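Local coordinates for Lin2722 protein (PDB 3DS8) that is of unknown function but belongs to the alpha/beta hydrolase clan and may act as a serine hydrolase, at residues Phe134-Phe148 with Ile190-Phe202. Residues are numbered along the deposited sequence; the frame is centred on the assembly and turned at random.
Sequences FNDLDPNDNGMDLSF and IVPTISSLATRLF
Phe-148 is sandwiched between Arg-200 and Ile-194. The guanidinium of Arg-200 lies flat on one ring face, the planes 12° apart and the centres separated by 4.0 Å. Ile-194 CG2 sits over the centre of the opposite face, 3.8 Å from the ring centroid. Arg-200 NH1 and NH2 both donate to Leu-146 O, NH1 at 2.8 Å. NH1 also reaches Phe-148 O at 3.1 Å, on a lone pair. Two carbonyls thus fix the rotation of the guanidinium, and NH2 also forms a salt bridge with Glu-212. Toward the start of 134-148, Ser-195 OG stands anti to its own backbone N (chi1 -179°), where it accepts from Asn-135 N and donates to Asp-136 O at 2.7 Å. Thr-199 CG2 presses on one face of the Phe-134 ring, 3.4 Å from its centroid. In the second shell, Asn-142 OD1 accepts from Asn-135 ND2, whose OD1 takes Thr-155 N. Asn-142 ND2 donates to Asp-138 O, and Asn-142 CB packs on Pro-192 CB at 3.8 Å. Asp-188 OD1 receives Ile-190 N and Val-191 N, and Val-191 touches His-222. The contact joins the segments after strands 123-130 and 173-180. Asp-188, His-222 and Ser-102 form a putative triad, consistent with an alpha/beta hydrolase fold.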
loop_
_atom_site.group_PDB
_atom_site.type_symbol
_atom_site.label_atom_id
_atom_site.label_comp_id
_atom_site.label_asym_id
_atom_site.label_seq_id
_atom_site.Cartn_x
_atom_site.Cartn_y
_atom_site.Cartn_z
ATOM N N PHE A 134 3.377 -7.462 -7.050
ATOM C CA PHE A 134 4.384 -6.674 -7.752
ATOM C C PHE A 134 4.903 -7.300 -9.040
ATOM O O PHE A 134 5.155 -6.593 -9.997
ATOM C CB PHE A 134 5.543 -6.289 -6.823
ATOM C CG PHE A 134 5.108 -5.434 -5.665
ATOM C CD1 PHE A 134 4.914 -4.071 -5.843
ATOM C CD2 PHE A 134 4.966 -5.985 -4.406
ATOM C CE1 PHE A 134 4.480 -3.292 -4.814
ATOM C CE2 PHE A 134 4.491 -5.218 -3.376
ATOM C CZ PHE A 134 4.316 -3.831 -3.589
ATOM N N ASN A 135 5.015 -8.626 -9.069
ATOM C CA ASN A 135 5.361 -9.353 -10.273
ATOM C C ASN A 135 4.218 -10.288 -10.736
ATOM O O ASN A 135 4.457 -11.381 -11.231
ATOM C CB ASN A 135 6.631 -10.159 -10.026
ATOM C CG ASN A 135 7.280 -10.639 -11.323
ATOM O OD1 ASN A 135 7.341 -9.884 -12.306
ATOM N ND2 ASN A 135 7.815 -11.863 -11.315
ATOM N N ASP A 136 2.984 -9.801 -10.617
ATOM C CA ASP A 136 1.790 -10.477 -11.088
ATOM C C ASP A 136 1.605 -11.886 -10.471
ATOM O O ASP A 136 2.049 -12.128 -9.324
ATOM C CB ASP A 136 1.700 -10.429 -12.637
ATOM C CG ASP A 136 1.700 -8.984 -13.192
ATOM O OD1 ASP A 136 1.203 -8.075 -12.520
ATOM O OD2 ASP A 136 2.113 -8.805 -14.339
ATOM N N LEU A 137 0.909 -12.789 -11.154
ATOM C CA LEU A 137 0.409 -13.990 -10.509
ATOM C C LEU A 137 1.050 -15.312 -10.947
ATOM O O LEU A 137 0.738 -16.343 -10.412
ATOM C CB LEU A 137 -1.110 -14.100 -10.713
ATOM C CG LEU A 137 -1.932 -12.866 -10.373
ATOM C CD1 LEU A 137 -3.400 -13.191 -10.521
ATOM C CD2 LEU A 137 -1.652 -12.384 -8.918
ATOM N N ASP A 138 1.855 -15.303 -11.986
ATOM C CA ASP A 138 2.363 -16.555 -12.551
ATOM C C ASP A 138 3.425 -17.195 -11.655
ATOM O O ASP A 138 4.467 -16.626 -11.457
ATOM C CB ASP A 138 2.926 -16.302 -13.943
ATOM C CG ASP A 138 3.098 -17.561 -14.752
ATOM O OD1 ASP A 138 3.357 -18.651 -14.191
ATOM O OD2 ASP A 138 2.929 -17.449 -15.995
ATOM N N PRO A 139 3.177 -18.425 -11.171
ATOM C CA PRO A 139 4.220 -19.049 -10.329
ATOM C C PRO A 139 5.519 -19.264 -11.065
ATOM O O PRO A 139 6.572 -19.212 -10.450
ATOM C CB PRO A 139 3.622 -20.399 -9.909
ATOM C CG PRO A 139 2.307 -20.496 -10.556
ATOM C CD PRO A 139 1.958 -19.233 -11.253
ATOM N N ASN A 140 5.448 -19.511 -12.372
ATOM C CA ASN A 140 6.676 -19.635 -13.183
ATOM C C ASN A 140 7.573 -18.390 -13.211
ATOM O O ASN A 140 8.801 -18.532 -13.355
ATOM C CB ASN A 140 6.343 -20.044 -14.611
ATOM C CG ASN A 140 5.769 -21.438 -14.699
ATOM O OD1 ASN A 140 6.038 -22.298 -13.840
ATOM N ND2 ASN A 140 4.994 -21.688 -15.755
ATOM N N ASP A 141 6.992 -17.199 -13.074
ATOM C CA ASP A 141 7.729 -15.953 -13.086
ATOM C C ASP A 141 8.368 -15.682 -11.698
ATOM O O ASP A 141 9.242 -14.827 -11.570
ATOM C CB ASP A 141 6.813 -14.775 -13.434
ATOM C CG ASP A 141 6.349 -14.763 -14.876
ATOM O OD1 ASP A 141 6.984 -15.439 -15.730
ATOM O OD2 ASP A 141 5.355 -14.040 -15.160
ATOM N N ASN A 142 7.858 -16.359 -10.675
ATOM C CA ASN A 142 8.203 -16.030 -9.295
ATOM C C ASN A 142 8.984 -17.093 -8.542
ATOM O O ASN A 142 9.947 -16.779 -7.812
ATOM C CB ASN A 142 6.916 -15.627 -8.578
ATOM C CG ASN A 142 6.400 -14.292 -9.092
ATOM O OD1 ASN A 142 7.027 -13.267 -8.843
ATOM N ND2 ASN A 142 5.333 -14.303 -9.926
ATOM N N GLY A 143 8.568 -18.343 -8.687
ATOM C CA GLY A 143 9.270 -19.426 -8.023
ATOM C C GLY A 143 9.006 -19.498 -6.527
ATOM O O GLY A 143 7.982 -18.999 -6.019
HETATM N N MSE A 144 9.907 -20.182 -5.814
HETATM C CA MSE A 144 9.657 -20.510 -4.423
HETATM C C MSE A 144 10.811 -20.167 -3.488
HETATM O O MSE A 144 10.775 -20.573 -2.321
HETATM C CB MSE A 144 9.411 -22.019 -4.317
HETATM C CG MSE A 144 8.288 -22.506 -5.193
HETATM SE SE MSE A 144 8.001 -24.412 -4.997
HETATM C CE MSE A 144 9.864 -24.984 -4.641
ATOM N N ASP A 145 11.848 -19.497 -3.991
ATOM C CA ASP A 145 13.055 -19.223 -3.190
ATOM C C ASP A 145 12.868 -17.928 -2.425
ATOM O O ASP A 145 12.986 -16.843 -3.005
ATOM C CB ASP A 145 14.265 -19.117 -4.089
ATOM C CG ASP A 145 15.545 -18.815 -3.319
ATOM O OD1 ASP A 145 15.516 -18.811 -2.061
ATOM O OD2 ASP A 145 16.568 -18.564 -4.000
ATOM N N LEU A 146 12.546 -18.012 -1.140
ATOM C CA LEU A 146 12.277 -16.779 -0.387
ATOM C C LEU A 146 13.547 -15.961 -0.140
ATOM O O LEU A 146 13.443 -14.826 0.258
ATOM C CB LEU A 146 11.535 -17.044 0.929
ATOM C CG LEU A 146 10.066 -17.392 0.773
ATOM C CD1 LEU A 146 9.560 -17.792 2.116
ATOM C CD2 LEU A 146 9.264 -16.183 0.218
ATOM N N SER A 147 14.722 -16.510 -0.421
ATOM C CA SER A 147 15.975 -15.737 -0.345
ATOM C C SER A 147 16.339 -15.081 -1.691
ATOM O O SER A 147 17.458 -14.547 -1.901
ATOM C CB SER A 147 17.114 -16.596 0.230
ATOM O OG SER A 147 17.575 -17.480 -0.743
ATOM N N PHE A 148 15.374 -15.071 -2.602
ATOM C CA PHE A 148 15.598 -14.526 -3.937
ATOM C C PHE A 148 16.303 -13.143 -3.988
ATOM O O PHE A 148 15.938 -12.224 -3.262
ATOM C CB PHE A 148 14.276 -14.510 -4.762
ATOM C CG PHE A 148 13.299 -13.422 -4.360
ATOM C CD1 PHE A 148 13.213 -12.243 -5.104
ATOM C CD2 PHE A 148 12.514 -13.550 -3.233
ATOM C CE1 PHE A 148 12.346 -11.229 -4.733
ATOM C CE2 PHE A 148 11.652 -12.547 -2.831
ATOM C CZ PHE A 148 11.561 -11.371 -3.573
ATOM N N ILE A 190 -3.710 -16.694 -4.327
ATOM C CA ILE A 190 -3.888 -15.933 -5.565
ATOM C C ILE A 190 -2.537 -15.420 -6.078
ATOM O O ILE A 190 -2.202 -15.598 -7.268
ATOM C CB ILE A 190 -4.841 -14.753 -5.369
ATOM C CG1 ILE A 190 -6.269 -15.268 -5.093
ATOM C CG2 ILE A 190 -4.885 -13.843 -6.638
ATOM C CD1 ILE A 190 -6.949 -15.831 -6.333
ATOM N N VAL A 191 -1.775 -14.842 -5.164
ATOM C CA VAL A 191 -0.477 -14.227 -5.452
ATOM C C VAL A 191 0.679 -15.091 -4.900
ATOM O O VAL A 191 0.732 -15.361 -3.695
ATOM C CB VAL A 191 -0.404 -12.801 -4.824
ATOM C CG1 VAL A 191 1.003 -12.093 -5.095
ATOM C CG2 VAL A 191 -1.592 -11.898 -5.290
ATOM N N PRO A 192 1.671 -15.412 -5.750
ATOM C CA PRO A 192 2.885 -16.049 -5.230
ATOM C C PRO A 192 3.524 -15.146 -4.184
ATOM O O PRO A 192 3.633 -13.927 -4.349
ATOM C CB PRO A 192 3.767 -16.226 -6.483
ATOM C CG PRO A 192 2.804 -16.182 -7.621
ATOM C CD PRO A 192 1.731 -15.237 -7.202
ATOM N N THR A 193 3.967 -15.757 -3.103
ATOM C CA THR A 193 4.538 -15.021 -1.999
ATOM C C THR A 193 5.669 -14.130 -2.452
ATOM O O THR A 193 5.754 -12.959 -2.066
ATOM C CB THR A 193 5.015 -16.010 -0.901
ATOM O OG1 THR A 193 3.940 -16.879 -0.556
ATOM C CG2 THR A 193 5.470 -15.267 0.299
ATOM N N ILE A 194 6.489 -14.650 -3.367
ATOM C CA ILE A 194 7.594 -13.873 -3.876
ATOM C C ILE A 194 7.161 -12.605 -4.652
ATOM O O ILE A 194 7.818 -11.582 -4.588
ATOM C CB ILE A 194 8.521 -14.758 -4.709
ATOM C CG1 ILE A 194 9.355 -15.616 -3.715
ATOM C CG2 ILE A 194 9.422 -13.935 -5.677
ATOM C CD1 ILE A 194 9.905 -16.799 -4.279
ATOM N N SER A 195 6.072 -12.706 -5.393
ATOM C CA SER A 195 5.500 -11.556 -6.132
ATOM C C SER A 195 5.142 -10.468 -5.160
ATOM O O SER A 195 5.415 -9.292 -5.399
ATOM C CB SER A 195 4.274 -11.958 -6.922
ATOM O OG SER A 195 3.754 -10.838 -7.630
ATOM N N SER A 196 4.552 -10.852 -4.037
ATOM C CA SER A 196 4.189 -9.868 -2.989
ATOM C C SER A 196 5.351 -9.271 -2.178
ATOM O O SER A 196 5.148 -8.312 -1.414
ATOM C CB SER A 196 3.069 -10.424 -2.077
ATOM O OG SER A 196 3.236 -11.751 -1.755
ATOM N N LEU A 197 6.560 -9.818 -2.378
ATOM C CA LEU A 197 7.783 -9.309 -1.781
ATOM C C LEU A 197 8.755 -8.738 -2.792
ATOM O O LEU A 197 9.856 -8.342 -2.415
ATOM C CB LEU A 197 8.467 -10.431 -1.033
ATOM C CG LEU A 197 7.735 -11.066 0.149
ATOM C CD1 LEU A 197 8.534 -12.353 0.537
ATOM C CD2 LEU A 197 7.562 -10.114 1.316
ATOM N N ALA A 198 8.340 -8.636 -4.049
ATOM C CA ALA A 198 9.283 -8.300 -5.122
ATOM C C ALA A 198 9.741 -6.837 -5.059
ATOM O O ALA A 198 10.720 -6.472 -5.694
ATOM C CB ALA A 198 8.717 -8.679 -6.469
ATOM N N THR A 199 9.080 -6.031 -4.223
ATOM C CA THR A 199 9.609 -4.751 -3.761
ATOM C C THR A 199 11.064 -4.833 -3.304
ATOM O O THR A 199 11.776 -3.843 -3.361
ATOM C CB THR A 199 8.744 -4.181 -2.610
ATOM O OG1 THR A 199 8.240 -5.256 -1.802
ATOM C CG2 THR A 199 7.543 -3.368 -3.188
ATOM N N ARG A 200 11.501 -6.016 -2.863
ATOM C CA ARG A 200 12.896 -6.221 -2.450
ATOM C C ARG A 200 13.901 -5.827 -3.523
ATOM O O ARG A 200 15.058 -5.500 -3.226
ATOM C CB ARG A 200 13.047 -7.733 -2.180
ATOM C CG ARG A 200 14.277 -8.180 -1.673
ATOM C CD ARG A 200 14.227 -9.696 -1.644
ATOM N NE ARG A 200 13.352 -10.199 -0.585
ATOM C CZ ARG A 200 13.380 -11.465 -0.167
ATOM N NH1 ARG A 200 14.244 -12.307 -0.698
ATOM N NH2 ARG A 200 12.570 -11.888 0.793
ATOM N N LEU A 201 13.465 -5.869 -4.772
ATOM C CA LEU A 201 14.341 -5.620 -5.908
ATOM C C LEU A 201 14.410 -4.162 -6.371
ATOM O O LEU A 201 15.211 -3.843 -7.256
ATOM C CB LEU A 201 13.954 -6.537 -7.059
ATOM C CG LEU A 201 13.917 -8.034 -6.669
ATOM C CD1 LEU A 201 13.676 -8.849 -7.849
ATOM C CD2 LEU A 201 15.198 -8.501 -5.959
ATOM N N PHE A 202 13.627 -3.279 -5.761
ATOM C CA PHE A 202 13.656 -1.878 -6.151
ATOM C C PHE A 202 13.482 -0.875 -5.011
ATOM O O PHE A 202 13.906 0.283 -5.154
ATOM C CB PHE A 202 12.670 -1.611 -7.329
ATOM C CG PHE A 202 11.212 -1.795 -7.007
ATOM C CD1 PHE A 202 10.434 -0.715 -6.620
ATOM C CD2 PHE A 202 10.582 -3.028 -7.156
ATOM C CE1 PHE A 202 9.118 -0.855 -6.355
ATOM C CE2 PHE A 202 9.244 -3.163 -6.890
ATOM C CZ PHE A 202 8.503 -2.088 -6.488
HETATM O O HOH W 1 -0.741 -17.828 -8.812
HETATM O O HOH W 2 6.276 -17.496 -4.257
#